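Local coordinates for protein acyl-CoA dehydrogenase (Mycobacterium thermoresistibile, PDB 3PFD) that probably catalyses the FAD-dependent oxidation of saturated acyl-CoA thioesters to 2,3-dehydroacyl-CoA, and is seen here with reduced flavin bound, at residues A29-I38 / E54-F64; E88-L99 / A261-D272. All coordinates share one frame; numbering follows the deposited sequence.

Overall arrangement
Contact 1 lies in the N-terminal helical domain, toward the outside of the chain. Contact 2 is buried and joins that domain to the C-terminal helical domain across a large gap in sequence. The centres of the two are about 14 Å apart. They are in series along the chain, yet they touch. Helix 24-47 supplies Arg31 and Glu35 to Glu89 and Arg92 in salt bridges, and Ala55 packs on Ala97. Contact 1 is apolar across its interface, with no hydrogen bond between its segments. Contact 2 combines close glycine packing with a salt bridge and a glutamine-serine bond. In contact 2 the side chain of Leu99 is about 7 Å from the bound dihydroflavine-adenine dinucleotide.

Contact 1: A29-I38 / E54-F64; sequences AIRALAEKEI and EALAALNSSGF
Ala55 CB lies against Ile38, 3.7 Å from CG1, at the end where the two backbones come nearest. With CG1 anti to the carbonyl carbon (chi1 -60°) and the chain extended beyond it, Ile38 CD1 reaches Leu59 CD2 and Ala55 CB. One turn on, Ala58 CB meets Glu37 CB at 3.7 Å and Leu33 CD2 at 3.9 Å. Leu59 sends CD2 in among Ile30, Leu33 and Ile38, with Leu33 CD2 at 4.0 Å. This is a near-antiparallel helix pair of the N-terminal acyl-CoA dehydrogenase domain. The short axes cross at 146° and approach to 9.5 Å. Ile100 of helix 95-114 also touches Leu59. Ser62 turns OG back to Ala58 O in a 2.9 Å hydrogen bond, while its own N reaches that oxygen from the opposite face. Leu33 CD1 lies against Ser62 CB, though the exact position of this methyl is doubtful. Gly63, with positive phi, closes the helix in a Schellman motif. Phe64 follows, and its ring packs against helix 24-47. Ile30 CD1 sits over one face in a CH-pi contact, 4.2 Å from the ring centroid. Ala29 CB approaches Phe64 CZ at 4.2 Å.

Contact 2: E88-L99 / A261-D272; sequences EEVARVDCSASL and AQAVGIAQGALD
Glu88 lies across the helix 261-272 backbone. Its O meets Gly265 CA at 3.2 Å in a CA-H...O contact; Gly265 has no side chain to hold them apart. The extended side chain passes Val264 CG1, and Tyr313, Arg309 and Arg27 hold its carboxylate. Ala91 CB rests on Gln262 O and CG. Here the turn between helices 80-91 and 95-114 packs on helix 256-280, joining the N-terminal and C-terminal helical domains. Arg92 CA makes a similar contact with Gly265 O, and its CG passes Gly269 CA. Extended from CG to NE, Arg92 grips one oxygen side-on through bent bonds. NE, 2.7 Å from Asp272 OD2, meets it nearly along its C-O axis. NH2 comes from above the carboxylate plane; its 2.5 Å distance to Asp272 OD2 is very short and probably inexact. Gln268 NE2 holds Asp272 OD1 at 2.8 Å, and Arg309 bonds Gln268 OE1. Asp94 N-caps helix 95-114, OD1 accepting from Ala97 N. Cys95 SG touches Ile266 CD1 at 3.6 Å. Ser98 OG accepts from Gln262 NE2 at 2.8 Å (155°) and donates to Cys95 O. Leu99 CD2 borders the same amide. Gln262 thus fits as a knob among Ala91, Cys95, Ser98 and Leu99. Tyr376 bonds its OE1, giving the buried amide partners at both ends. Asp272 and Glu35 probably offset the charge of Arg92, with the Arg31 guanidinium close by.

Contact 1: A29-I38 / E54-F64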
loop_
_atom_site.group_PDB
_atom_site.type_symbol
_atom_site.label_atom_id
_atom_site.label_comp_id
_atom_site.label_asym_id
_atom_site.label_seq_id
_atom_site.Cartn_x
_atom_site.Cartn_y
_atom_site.Cartn_z
ATOM N N ALA C 29 -22.550 -28.116 0.069
ATOM C CA ALA C 29 -23.285 -28.507 1.273
ATOM C C ALA C 29 -23.107 -27.534 2.438
ATOM O O ALA C 29 -24.090 -27.159 3.073
ATOM C CB ALA C 29 -22.897 -29.914 1.704
ATOM N N ILE C 30 -21.865 -27.135 2.738
ATOM C CA ILE C 30 -21.651 -26.175 3.830
ATOM C C ILE C 30 -22.175 -24.787 3.519
ATOM O O ILE C 30 -22.729 -24.151 4.398
ATOM C CB ILE C 30 -20.191 -26.110 4.381
ATOM C CG1 ILE C 30 -20.131 -25.197 5.611
ATOM C CG2 ILE C 30 -19.210 -25.670 3.328
ATOM C CD1 ILE C 30 -21.028 -25.648 6.778
ATOM N N ARG C 31 -22.030 -24.332 2.273
ATOM C CA ARG C 31 -22.620 -23.051 1.863
ATOM C C ARG C 31 -24.131 -23.031 2.029
ATOM O O ARG C 31 -24.688 -22.020 2.444
ATOM C CB ARG C 31 -22.290 -22.687 0.412
ATOM C CG ARG C 31 -22.851 -21.301 0.025
ATOM C CD ARG C 31 -22.316 -20.776 -1.267
ATOM N NE ARG C 31 -20.979 -20.211 -1.060
ATOM C CZ ARG C 31 -20.333 -19.434 -1.930
ATOM N NH1 ARG C 31 -20.892 -19.110 -3.100
ATOM N NH2 ARG C 31 -19.127 -18.979 -1.626
ATOM N N ALA C 32 -24.800 -24.124 1.661
ATOM C CA ALA C 32 -26.271 -24.182 1.760
ATOM C C ALA C 32 -26.702 -24.101 3.218
ATOM O O ALA C 32 -27.583 -23.327 3.566
ATOM C CB ALA C 32 -26.829 -25.436 1.088
ATOM N N LEU C 33 -26.042 -24.866 4.079
ATOM C CA LEU C 33 -26.317 -24.797 5.506
ATOM C C LEU C 33 -26.029 -23.403 6.067
ATOM O O LEU C 33 -26.843 -22.856 6.806
ATOM C CB LEU C 33 -25.499 -25.843 6.258
ATOM C CG LEU C 33 -25.907 -25.984 7.722
ATOM C CD1 LEU C 33 -25.855 -27.434 8.072
ATOM C CD2 LEU C 33 -25.041 -25.156 8.670
ATOM N N ALA C 34 -24.879 -22.827 5.714
ATOM C CA ALA C 34 -24.560 -21.503 6.210
ATOM C C ALA C 34 -25.590 -20.471 5.756
ATOM O O ALA C 34 -26.081 -19.696 6.570
ATOM C CB ALA C 34 -23.163 -21.096 5.833
ATOM N N GLU C 35 -25.951 -20.476 4.475
ATOM C CA GLU C 35 -26.868 -19.459 3.953
ATOM C C GLU C 35 -28.300 -19.630 4.492
ATOM O O GLU C 35 -28.993 -18.651 4.754
ATOM C CB GLU C 35 -26.829 -19.410 2.421
ATOM C CG GLU C 35 -25.677 -18.519 1.898
ATOM C CD GLU C 35 -25.532 -18.524 0.391
ATOM O OE1 GLU C 35 -26.284 -19.252 -0.288
ATOM O OE2 GLU C 35 -24.651 -17.797 -0.130
ATOM N N LYS C 36 -28.717 -20.877 4.679
ATOM C CA LYS C 36 -30.067 -21.181 5.130
ATOM C C LYS C 36 -30.199 -21.089 6.651
ATOM O O LYS C 36 -31.133 -20.472 7.147
ATOM C CB LYS C 36 -30.521 -22.573 4.642
ATOM C CG LYS C 36 -30.711 -22.706 3.125
ATOM C CD LYS C 36 -30.936 -24.188 2.731
ATOM C CE LYS C 36 -31.243 -24.373 1.238
ATOM N NZ LYS C 36 -31.159 -25.808 0.825
ATOM N N GLU C 37 -29.263 -21.703 7.371
ATOM C CA GLU C 37 -29.395 -21.916 8.823
ATOM C C GLU C 37 -28.575 -20.974 9.710
ATOM O O GLU C 37 -28.854 -20.851 10.910
ATOM C CB GLU C 37 -29.040 -23.364 9.192
ATOM C CG GLU C 37 -29.818 -24.449 8.440
ATOM C CD GLU C 37 -31.307 -24.528 8.806
ATOM O OE1 GLU C 37 -31.728 -23.982 9.862
ATOM O OE2 GLU C 37 -32.061 -25.157 8.019
ATOM N N ILE C 38 -27.567 -20.311 9.145
ATOM C CA ILE C 38 -26.681 -19.472 9.953
ATOM C C ILE C 38 -26.827 -17.966 9.638
ATOM O O ILE C 38 -26.941 -17.152 10.553
ATOM C CB ILE C 38 -25.196 -19.911 9.776
ATOM C CG1 ILE C 38 -25.008 -21.379 10.218
ATOM C CG2 ILE C 38 -24.233 -18.972 10.541
ATOM C CD1 ILE C 38 -23.588 -21.911 9.917
ATOM N N GLU C 54 -28.226 -20.954 17.136
ATOM C CA GLU C 54 -28.807 -21.521 15.916
ATOM C C GLU C 54 -27.747 -22.124 14.981
ATOM O O GLU C 54 -27.924 -23.242 14.473
ATOM C CB GLU C 54 -29.612 -20.463 15.173
ATOM C CG GLU C 54 -30.725 -19.838 15.979
ATOM C CD GLU C 54 -30.311 -18.562 16.696
ATOM O OE1 GLU C 54 -29.104 -18.250 16.790
ATOM O OE2 GLU C 54 -31.209 -17.868 17.204
ATOM N N ALA C 55 -26.640 -21.405 14.769
ATOM C CA ALA C 55 -25.519 -21.997 14.063
ATOM C C ALA C 55 -25.010 -23.301 14.733
ATOM O O ALA C 55 -24.786 -24.271 14.045
ATOM C CB ALA C 55 -24.383 -20.999 13.880
ATOM N N LEU C 56 -24.841 -23.310 16.057
ATOM C CA LEU C 56 -24.347 -24.488 16.766
ATOM C C LEU C 56 -25.240 -25.724 16.543
ATOM O O LEU C 56 -24.736 -26.802 16.217
ATOM C CB LEU C 56 -24.189 -24.211 18.265
ATOM C CG LEU C 56 -23.639 -25.374 19.123
ATOM C CD1 LEU C 56 -22.164 -25.748 18.790
ATOM C CD2 LEU C 56 -23.799 -25.090 20.620
ATOM N N ALA C 57 -26.555 -25.552 16.706
ATOM C CA ALA C 57 -27.508 -26.635 16.472
ATOM C C ALA C 57 -27.414 -27.201 15.049
ATOM O O ALA C 57 -27.380 -28.416 14.864
ATOM C CB ALA C 57 -28.946 -26.187 16.797
ATOM N N ALA C 58 -27.327 -26.312 14.061
ATOM C CA ALA C 58 -27.257 -26.716 12.661
ATOM C C ALA C 58 -25.930 -27.417 12.352
ATOM O O ALA C 58 -25.906 -28.449 11.678
ATOM C CB ALA C 58 -27.453 -25.507 11.766
ATOM N N LEU C 59 -24.834 -26.864 12.864
ATOM C CA LEU C 59 -23.518 -27.450 12.635
ATOM C C LEU C 59 -23.414 -28.823 13.308
ATOM O O LEU C 59 -22.985 -29.774 12.667
ATOM C CB LEU C 59 -22.386 -26.486 13.057
ATOM C CG LEU C 59 -22.202 -25.198 12.216
ATOM C CD1 LEU C 59 -21.319 -24.159 12.925
ATOM C CD2 LEU C 59 -21.647 -25.460 10.799
ATOM N N ASN C 60 -23.841 -28.915 14.575
ATOM C CA ASN C 60 -23.817 -30.156 15.355
ATOM C C ASN C 60 -24.645 -31.267 14.704
ATOM O O ASN C 60 -24.184 -32.412 14.593
ATOM C CB ASN C 60 -24.347 -29.927 16.794
ATOM C CG ASN C 60 -23.318 -29.296 17.729
ATOM O OD1 ASN C 60 -22.111 -29.293 17.463
ATOM N ND2 ASN C 60 -23.799 -28.764 18.842
ATOM N N SER C 61 -25.866 -30.935 14.284
ATOM C CA SER C 61 -26.773 -31.953 13.758
ATOM C C SER C 61 -26.491 -32.358 12.303
ATOM O O SER C 61 -26.825 -33.463 11.899
ATOM C CB SER C 61 -28.241 -31.568 13.980
ATOM O OG SER C 61 -28.660 -30.551 13.090
ATOM N N SER C 62 -25.865 -31.491 11.515
ATOM C CA SER C 62 -25.435 -31.906 10.188
ATOM C C SER C 62 -23.987 -32.440 10.200
ATOM O O SER C 62 -23.439 -32.763 9.148
ATOM C CB SER C 62 -25.581 -30.771 9.195
ATOM O OG SER C 62 -24.587 -29.789 9.464
ATOM N N GLY C 63 -23.383 -32.530 11.390
ATOM C CA GLY C 63 -22.029 -33.060 11.553
ATOM C C GLY C 63 -20.921 -32.196 10.969
ATOM O O GLY C 63 -19.910 -32.716 10.544
ATOM N N PHE C 64 -21.118 -30.880 10.951
ATOM C CA PHE C 64 -20.116 -29.943 10.428
ATOM C C PHE C 64 -19.278 -29.227 11.489
ATOM O O PHE C 64 -18.452 -28.378 11.155
ATOM C CB PHE C 64 -20.762 -28.916 9.485
ATOM C CG PHE C 64 -20.885 -29.398 8.071
ATOM C CD1 PHE C 64 -19.750 -29.623 7.294
ATOM C CD2 PHE C 64 -22.133 -29.640 7.508
ATOM C CE1 PHE C 64 -19.860 -30.083 5.991
ATOM C CE2 PHE C 64 -22.246 -30.087 6.200
ATOM C CZ PHE C 64 -21.103 -30.313 5.441
#

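Contact 2: E88-L99 / A261-D272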
loop_
_atom_site.group_PDB
_atom_site.type_symbol
_atom_site.label_atom_id
_atom_site.label_comp_id
_atom_site.label_asym_id
_atom_site.label_seq_id
_atom_site.Cartn_x
_atom_site.Cartn_y
_atom_site.Cartn_z
ATOM N N GLU C 88 -14.173 -21.406 6.380
ATOM C CA GLU C 88 -14.302 -20.323 5.410
ATOM C C GLU C 88 -15.758 -20.046 5.037
ATOM O O GLU C 88 -16.182 -18.891 5.006
ATOM C CB GLU C 88 -13.500 -20.689 4.141
ATOM C CG GLU C 88 -13.628 -19.746 2.923
ATOM C CD GLU C 88 -12.937 -20.335 1.672
ATOM O OE1 GLU C 88 -11.922 -21.057 1.838
ATOM O OE2 GLU C 88 -13.417 -20.120 0.534
ATOM N N GLU C 89 -16.513 -21.095 4.721
ATOM C CA GLU C 89 -17.896 -20.915 4.271
ATOM C C GLU C 89 -18.813 -20.427 5.398
ATOM O O GLU C 89 -19.796 -19.688 5.156
ATOM C CB GLU C 89 -18.444 -22.189 3.622
ATOM C CG GLU C 89 -17.869 -22.456 2.208
ATOM C CD GLU C 89 -18.261 -21.384 1.176
ATOM O OE1 GLU C 89 -19.305 -20.738 1.336
ATOM O OE2 GLU C 89 -17.508 -21.171 0.210
ATOM N N VAL C 90 -18.503 -20.830 6.625
ATOM C CA VAL C 90 -19.271 -20.337 7.763
ATOM C C VAL C 90 -18.878 -18.856 7.990
ATOM O O VAL C 90 -19.747 -18.024 8.176
ATOM C CB VAL C 90 -19.124 -21.221 9.053
ATOM C CG1 VAL C 90 -19.918 -20.635 10.225
ATOM C CG2 VAL C 90 -19.641 -22.625 8.811
ATOM N N ALA C 91 -17.585 -18.528 7.907
ATOM C CA ALA C 91 -17.126 -17.151 8.196
ATOM C C ALA C 91 -17.654 -16.117 7.198
ATOM O O ALA C 91 -17.829 -14.919 7.531
ATOM C CB ALA C 91 -15.602 -17.103 8.239
ATOM N N ARG C 92 -17.880 -16.595 5.976
ATOM C CA ARG C 92 -18.508 -15.828 4.903
ATOM C C ARG C 92 -19.837 -15.228 5.339
ATOM O O ARG C 92 -20.224 -14.167 4.814
ATOM C CB ARG C 92 -18.736 -16.740 3.680
ATOM C CG ARG C 92 -19.143 -16.051 2.380
ATOM C CD ARG C 92 -19.078 -17.016 1.191
ATOM N NE ARG C 92 -19.840 -16.467 0.078
ATOM C CZ ARG C 92 -21.161 -16.612 -0.090
ATOM N NH1 ARG C 92 -21.891 -17.370 0.741
ATOM N NH2 ARG C 92 -21.758 -16.017 -1.128
ATOM N N VAL C 93 -20.561 -15.903 6.237
ATOM C CA VAL C 93 -21.860 -15.360 6.692
ATOM C C VAL C 93 -21.885 -14.942 8.172
ATOM O O VAL C 93 -22.693 -14.073 8.574
ATOM C CB VAL C 93 -23.074 -16.281 6.355
ATOM C CG1 VAL C 93 -23.193 -16.552 4.816
ATOM C CG2 VAL C 93 -23.036 -17.601 7.150
ATOM N N ASP C 94 -20.999 -15.535 8.980
ATOM C CA ASP C 94 -20.987 -15.201 10.396
ATOM C C ASP C 94 -19.698 -15.657 11.041
ATOM O O ASP C 94 -19.471 -16.852 11.236
ATOM C CB ASP C 94 -22.187 -15.855 11.078
ATOM C CG ASP C 94 -22.256 -15.578 12.540
ATOM O OD1 ASP C 94 -21.195 -15.384 13.186
ATOM O OD2 ASP C 94 -23.386 -15.611 13.060
ATOM N N CYS C 95 -18.848 -14.695 11.364
ATOM C CA CYS C 95 -17.510 -15.024 11.842
ATOM C C CYS C 95 -17.580 -15.602 13.250
ATOM O O CYS C 95 -16.871 -16.570 13.543
ATOM C CB CYS C 95 -16.597 -13.809 11.766
ATOM S SG CYS C 95 -14.844 -14.110 12.088
ATOM N N SER C 96 -18.457 -15.078 14.110
ATOM C CA SER C 96 -18.595 -15.708 15.444
ATOM C C SER C 96 -18.924 -17.197 15.335
ATOM O O SER C 96 -18.360 -18.016 16.048
ATOM C CB SER C 96 -19.602 -14.991 16.331
ATOM O OG SER C 96 -19.223 -13.638 16.541
ATOM N N ALA C 97 -19.852 -17.531 14.447
ATOM C CA ALA C 97 -20.234 -18.915 14.205
ATOM C C ALA C 97 -19.067 -19.766 13.709
ATOM O O ALA C 97 -18.926 -20.927 14.128
ATOM C CB ALA C 97 -21.428 -18.980 13.217
ATOM N N SER C 98 -18.247 -19.200 12.804
ATOM C CA SER C 98 -17.076 -19.904 12.263
ATOM C C SER C 98 -16.103 -20.362 13.359
ATOM O O SER C 98 -15.357 -21.325 13.181
ATOM C CB SER C 98 -16.330 -19.059 11.189
ATOM O OG SER C 98 -15.532 -18.040 11.792
ATOM N N LEU C 99 -16.142 -19.685 14.505
ATOM C CA LEU C 99 -15.253 -20.033 15.610
ATOM C C LEU C 99 -15.668 -21.329 16.332
ATOM O O LEU C 99 -14.902 -21.863 17.139
ATOM C CB LEU C 99 -15.133 -18.849 16.582
ATOM C CG LEU C 99 -14.282 -17.671 16.071
ATOM C CD1 LEU C 99 -14.527 -16.409 16.896
ATOM C CD2 LEU C 99 -12.808 -18.035 16.122
ATOM N N ALA C 261 -8.258 -19.182 6.598
ATOM C CA ALA C 261 -9.491 -19.588 5.905
ATOM C C ALA C 261 -10.687 -18.765 6.358
ATOM O O ALA C 261 -11.565 -18.398 5.564
ATOM C CB ALA C 261 -9.768 -21.099 6.124
ATOM N N GLN C 262 -10.749 -18.516 7.657
ATOM C CA GLN C 262 -11.774 -17.634 8.210
ATOM C C GLN C 262 -11.744 -16.235 7.547
ATOM O O GLN C 262 -12.786 -15.672 7.145
ATOM C CB GLN C 262 -11.575 -17.519 9.729
ATOM C CG GLN C 262 -12.539 -16.575 10.434
ATOM C CD GLN C 262 -12.222 -16.481 11.906
ATOM O OE1 GLN C 262 -11.285 -15.801 12.303
ATOM N NE2 GLN C 262 -12.980 -17.201 12.725
ATOM N N ALA C 263 -10.540 -15.693 7.459
ATOM C CA ALA C 263 -10.332 -14.371 6.896
ATOM C C ALA C 263 -10.710 -14.391 5.419
ATOM O O ALA C 263 -11.349 -13.452 4.926
ATOM C CB ALA C 263 -8.887 -13.935 7.076
ATOM N N VAL C 264 -10.326 -15.452 4.712
ATOM C CA VAL C 264 -10.703 -15.594 3.288
ATOM C C VAL C 264 -12.243 -15.550 3.190
ATOM O O VAL C 264 -12.793 -14.827 2.367
ATOM C CB VAL C 264 -10.110 -16.902 2.640
ATOM C CG1 VAL C 264 -10.752 -17.213 1.248
ATOM C CG2 VAL C 264 -8.579 -16.810 2.460
ATOM N N GLY C 265 -12.926 -16.324 4.050
ATOM C CA GLY C 265 -14.403 -16.372 4.065
ATOM C C GLY C 265 -15.042 -15.011 4.309
ATOM O O GLY C 265 -15.913 -14.571 3.531
ATOM N N ILE C 266 -14.596 -14.316 5.348
ATOM C CA ILE C 266 -15.126 -12.971 5.625
ATOM C C ILE C 266 -14.979 -12.093 4.392
ATOM O O ILE C 266 -15.944 -11.456 3.955
ATOM C CB ILE C 266 -14.403 -12.269 6.798
ATOM C CG1 ILE C 266 -14.505 -13.093 8.090
ATOM C CG2 ILE C 266 -14.988 -10.861 7.018
ATOM C CD1 ILE C 266 -13.474 -12.659 9.142
ATOM N N ALA C 267 -13.762 -12.052 3.836
ATOM C CA ALA C 267 -13.477 -11.209 2.687
ATOM C C ALA C 267 -14.392 -11.552 1.489
ATOM O O ALA C 267 -14.889 -10.656 0.793
ATOM C CB ALA C 267 -12.009 -11.371 2.301
ATOM N N GLN C 268 -14.588 -12.849 1.261
ATOM C CA GLN C 268 -15.422 -13.366 0.172
ATOM C C GLN C 268 -16.862 -12.864 0.311
ATOM O O GLN C 268 -17.468 -12.405 -0.675
ATOM C CB GLN C 268 -15.417 -14.908 0.145
ATOM C CG GLN C 268 -16.252 -15.478 -1.028
ATOM C CD GLN C 268 -15.608 -15.155 -2.393
ATOM O OE1 GLN C 268 -14.446 -15.445 -2.600
ATOM N NE2 GLN C 268 -16.378 -14.583 -3.315
ATOM N N GLY C 269 -17.381 -12.922 1.540
ATOM C CA GLY C 269 -18.732 -12.494 1.834
ATOM C C GLY C 269 -18.874 -10.994 1.641
ATOM O O GLY C 269 -19.903 -10.532 1.115
ATOM N N ALA C 270 -17.856 -10.231 2.049
ATOM C CA ALA C 270 -17.858 -8.771 1.846
ATOM C C ALA C 270 -17.837 -8.449 0.349
ATOM O O ALA C 270 -18.639 -7.645 -0.137
ATOM C CB ALA C 270 -16.668 -8.097 2.558
ATOM N N LEU C 271 -16.930 -9.093 -0.385
ATOM C CA LEU C 271 -16.896 -8.960 -1.856
ATOM C C LEU C 271 -18.225 -9.375 -2.519
ATOM O O LEU C 271 -18.719 -8.667 -3.395
ATOM C CB LEU C 271 -15.746 -9.777 -2.462
ATOM C CG LEU C 271 -15.766 -9.934 -3.995
ATOM C CD1 LEU C 271 -15.460 -8.556 -4.639
ATOM C CD2 LEU C 271 -14.778 -10.992 -4.480
ATOM N N ASP C 272 -18.788 -10.528 -2.142
ATOM C CA ASP C 272 -20.095 -10.936 -2.704
ATOM C C ASP C 272 -21.164 -9.868 -2.480
ATOM O O ASP C 272 -21.943 -9.551 -3.398
ATOM C CB ASP C 272 -20.609 -12.227 -2.085
ATOM C CG ASP C 272 -19.746 -13.425 -2.402
ATOM O OD1 ASP C 272 -18.913 -13.371 -3.323
ATOM O OD2 ASP C 272 -19.896 -14.425 -1.680
#